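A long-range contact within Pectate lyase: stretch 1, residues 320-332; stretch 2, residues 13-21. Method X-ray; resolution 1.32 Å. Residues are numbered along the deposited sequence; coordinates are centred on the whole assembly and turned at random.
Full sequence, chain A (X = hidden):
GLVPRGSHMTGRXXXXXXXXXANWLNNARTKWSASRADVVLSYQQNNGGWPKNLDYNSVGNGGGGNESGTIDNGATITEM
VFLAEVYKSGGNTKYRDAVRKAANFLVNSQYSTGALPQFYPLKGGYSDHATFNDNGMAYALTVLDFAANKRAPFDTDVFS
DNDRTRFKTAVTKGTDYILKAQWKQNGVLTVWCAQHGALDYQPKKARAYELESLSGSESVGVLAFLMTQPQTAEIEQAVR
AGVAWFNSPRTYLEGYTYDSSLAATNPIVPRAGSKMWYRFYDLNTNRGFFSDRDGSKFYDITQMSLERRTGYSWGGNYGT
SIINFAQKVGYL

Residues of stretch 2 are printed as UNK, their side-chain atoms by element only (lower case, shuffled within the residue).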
# COMPACT_ATOMS: atom_id res chain seq x y z
N THR A 320 3.67 12.68 8.55
CA THR A 320 2.77 13.30 9.52
C THR A 320 1.74 12.33 10.03
O THR A 320 1.56 12.17 11.24
CB THR A 320 2.12 14.53 8.90
OG1 THR A 320 3.19 15.43 8.58
CG2 THR A 320 1.20 15.25 9.89
N SER A 321 1.07 11.66 9.12
CA SER A 321 -0.05 10.83 9.50
C SER A 321 0.40 9.66 10.40
O SER A 321 -0.20 9.38 11.44
CB SER A 321 -0.78 10.32 8.26
OG SER A 321 0.02 9.47 7.51
N ILE A 322 1.47 8.99 10.02
CA ILE A 322 1.88 7.83 10.79
C ILE A 322 2.52 8.22 12.10
O ILE A 322 2.37 7.53 13.09
CB ILE A 322 2.81 6.88 9.97
CG1 ILE A 322 2.77 5.47 10.57
CG2 ILE A 322 4.21 7.41 9.84
CD1 ILE A 322 1.44 4.76 10.40
N ILE A 323 3.22 9.35 12.12
CA ILE A 323 3.85 9.83 13.35
C ILE A 323 2.78 10.22 14.35
O ILE A 323 2.86 9.85 15.52
CB ILE A 323 4.78 11.01 13.05
CG1 ILE A 323 6.01 10.49 12.31
CG2 ILE A 323 5.15 11.77 14.33
CD1 ILE A 323 6.87 11.57 11.76
N ASN A 324 1.76 10.92 13.89
CA ASN A 324 0.71 11.36 14.80
C ASN A 324 -0.07 10.17 15.31
O ASN A 324 -0.46 10.13 16.47
CB ASN A 324 -0.21 12.38 14.14
CG ASN A 324 0.46 13.74 13.95
OD1 ASN A 324 -0.01 14.56 13.17
ND2 ASN A 324 1.58 13.95 14.64
N PHE A 325 -0.30 9.19 14.45
CA PHE A 325 -1.00 7.97 14.86
C PHE A 325 -0.15 7.20 15.85
O PHE A 325 -0.66 6.76 16.89
CB PHE A 325 -1.34 7.11 13.66
CG PHE A 325 -2.08 5.85 14.01
CD1 PHE A 325 -3.28 5.92 14.69
CD2 PHE A 325 -1.58 4.62 13.68
CE1 PHE A 325 -3.96 4.76 15.02
CE2 PHE A 325 -2.26 3.48 14.00
CZ PHE A 325 -3.44 3.55 14.68
N ALA A 326 1.13 7.05 15.57
CA ALA A 326 2.03 6.40 16.51
C ALA A 326 2.03 7.09 17.86
O ALA A 326 2.06 6.44 18.89
CB ALA A 326 3.42 6.35 15.96
N GLN A 327 2.00 8.42 17.85
CA GLN A 327 1.99 9.18 19.10
C GLN A 327 0.73 8.83 19.89
O GLN A 327 0.78 8.61 21.09
CB GLN A 327 2.04 10.68 18.81
CG GLN A 327 2.28 11.55 20.06
CD GLN A 327 1.01 11.89 20.84
OE1 GLN A 327 -0.11 11.53 20.44
NE2 GLN A 327 1.18 12.58 21.96
N LYS A 328 -0.40 8.81 19.19
CA LYS A 328 -1.71 8.51 19.78
C LYS A 328 -1.67 7.16 20.52
O LYS A 328 -2.22 7.03 21.62
CB LYS A 328 -2.77 8.50 18.67
CG LYS A 328 -4.26 8.35 19.07
CD LYS A 328 -5.05 7.76 17.86
CE LYS A 328 -6.37 8.43 17.54
NZ LYS A 328 -7.54 7.59 17.92
N VAL A 329 -1.03 6.16 19.92
CA VAL A 329 -1.02 4.80 20.49
C VAL A 329 0.20 4.50 21.37
O VAL A 329 0.35 3.38 21.85
CB VAL A 329 -1.14 3.71 19.41
CG1 VAL A 329 -2.36 3.93 18.56
CG2 VAL A 329 0.12 3.63 18.54
N GLY A 330 1.08 5.48 21.57
CA GLY A 330 2.23 5.34 22.46
C GLY A 330 3.48 4.72 21.84
O GLY A 330 4.36 4.24 22.54
N TYR A 331 3.56 4.75 20.51
CA TYR A 331 4.69 4.18 19.77
C TYR A 331 5.74 5.20 19.34
O TYR A 331 6.68 4.87 18.60
CB TYR A 331 4.17 3.43 18.55
CG TYR A 331 3.84 1.98 18.79
CD1 TYR A 331 3.47 1.50 20.05
CD2 TYR A 331 3.87 1.09 17.76
CE1 TYR A 331 3.17 0.16 20.24
CE2 TYR A 331 3.56 -0.22 17.92
CZ TYR A 331 3.22 -0.69 19.16
OH TYR A 331 2.94 -2.02 19.28
N LEU A 332 5.56 6.44 19.80
CA LEU A 332 6.50 7.53 19.55
C LEU A 332 7.15 7.98 20.87
O LEU A 332 6.90 7.47 21.96
CB LEU A 332 5.77 8.72 18.92
CG LEU A 332 6.53 9.63 17.96
CD1 LEU A 332 6.44 9.06 16.56
CD2 LEU A 332 5.94 11.02 17.98
OXT LEU A 332 7.95 8.91 20.93
N UNK A 13 -3.32 -5.51 20.92
CA UNK A 13 -4.04 -4.94 19.77
C UNK A 13 -4.19 -3.43 19.88
O UNK A 13 -4.73 -2.92 20.85
s UNK A 13 -4.61 -7.43 17.77
c UNK A 13 -5.44 -5.55 19.60
c UNK A 13 -5.43 -7.03 19.29
c UNK A 13 -5.80 -6.98 16.60
N UNK A 14 -3.74 -2.72 18.85
CA UNK A 14 -3.86 -1.27 18.80
C UNK A 14 -5.21 -0.88 18.26
O UNK A 14 -5.82 -1.62 17.48
c UNK A 14 -0.38 -0.57 17.25
c UNK A 14 -2.78 -0.70 17.89
c UNK A 14 -1.35 -1.00 18.32
c UNK A 14 -1.06 -0.32 19.65
N UNK A 15 -5.66 0.31 18.63
CA UNK A 15 -6.87 0.85 18.05
C UNK A 15 -6.76 0.99 16.54
O UNK A 15 -5.68 1.26 16.01
c UNK A 15 -6.24 3.31 18.27
o UNK A 15 -8.50 2.65 18.21
c UNK A 15 -7.22 2.21 18.69
N UNK A 16 -7.87 0.80 15.86
CA UNK A 16 -7.95 1.05 14.44
C UNK A 16 -8.40 2.49 14.17
O UNK A 16 -8.39 2.94 13.03
c UNK A 16 -9.59 -2.29 13.31
c UNK A 16 -7.19 -1.62 12.93
c UNK A 16 -8.91 0.07 13.78
c UNK A 16 -8.45 -1.39 13.78
N UNK A 17 -8.79 3.20 15.22
CA UNK A 17 -9.19 4.60 15.10
C UNK A 17 -7.98 5.47 14.77
O UNK A 17 -7.08 5.62 15.58
o UNK A 17 -11.04 6.77 15.23
o UNK A 17 -10.26 7.40 17.13
c UNK A 17 -10.40 6.50 16.26
c UNK A 17 -9.83 5.09 16.40
N UNK A 18 -7.99 6.05 13.58
CA UNK A 18 -6.88 6.83 13.06
C UNK A 18 -5.87 6.05 12.23
O UNK A 18 -4.91 6.61 11.74
N UNK A 19 -6.08 4.75 12.08
CA UNK A 19 -5.13 3.95 11.33
C UNK A 19 -5.34 4.20 9.84
O UNK A 19 -6.44 4.01 9.34
c UNK A 19 -5.32 2.48 11.65
n UNK A 19 -3.55 0.83 11.60
c UNK A 19 -4.36 1.59 10.88
o UNK A 19 -4.36 1.58 9.66
N UNK A 20 -4.32 4.68 9.14
CA UNK A 20 -4.49 5.05 7.73
C UNK A 20 -5.04 3.94 6.84
O UNK A 20 -5.81 4.20 5.91
c UNK A 20 -2.98 5.04 9.62
c UNK A 20 -3.08 5.44 7.30
c UNK A 20 -2.44 5.88 8.53
N UNK A 21 -4.61 2.71 7.08
CA UNK A 21 -5.07 1.58 6.28
C UNK A 21 -6.55 1.28 6.55
O UNK A 21 -7.31 1.00 5.64
c UNK A 21 -4.21 0.37 6.56

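Position 13 carries four side-chain atoms in an unbranched chain, two carbons, a sulfur and a terminal carbon, and stays out of reach of the helix of stretch 1. The thioether identifies Met13. Position 14 has four carbons forked at the second, with the CA-to-CB bond pointing toward stretch 1. One tip lies 4.0 Å from Val329 CB and the other 4.0 Å from Tyr331 CE2. The fork after a methylene makes this Leu14, in the m, t rotamer, its fork packed against both Val329 and Tyr331.

At position 15 a single carbon bears one oxygen and one carbon, the latter 3.9 Å from Val329 CG1: a threonine, Thr15. Its backbone O meets the edge of the Phe325 ring, 3.5 Å from CZ. Position 16 again shows four carbons forked at the second, but its CA-to-CB bond points away and it makes no contact with the helix; it is Leu16. Position 17 has two carbons, the second carrying two oxygens, one of them 2.8 Å from Lys328 NZ. A short carboxylate facing an amine is Asp17, and the pair, Lys328 NZ and Asp17 OD2, forms a salt bridge. Asp17 N also donates to Thr15 OG1 (3.1 Å), tying the loop to itself.

Position 18 has no side-chain atoms and is Gly18. Its phi of 92° would jam a CB against the preceding carbonyl, and an ideal CB would also sit 3.3 Å from Phe325 CD1 and 3.4 Å from Lys328 CE. Position 19 has two carbons, the second bearing one oxygen and one nitrogen; its CB lies 3.7 Å from Phe325 CZ. This amide is Asn19, the N-cap of the following helix, whose OD1 accepts a weak bond from the backbone N of position 21 (2.8 Å). At position 20 three carbons close a ring onto the backbone N, which defines Pro20; its CG is 4.5 Å from both Ile322 CD1 and Ser321 OG. Position 21 has one carbon, beyond reach of stretch 1: Ala21.

The contact centres on Phe325. A type II turn from Leu16 to Asn19, closed by Asn19 N to Leu16 O at 3.1 Å, wraps backbone around the Phe325 ring: Asp17 O approaches the edge, 3.3 Å from Phe325 CE1, while Asn19 CA stands over the face, 3.9 Å from the centroid, in a CH-pi contact. Lys328 fastens the turn by also donating from NZ to Asp17 O (3.1 Å). Apolar contacts of Leu14 and Pro20 extend the packing along the helix.

Stretch 2, residues 13-21: MLTLDGNPA
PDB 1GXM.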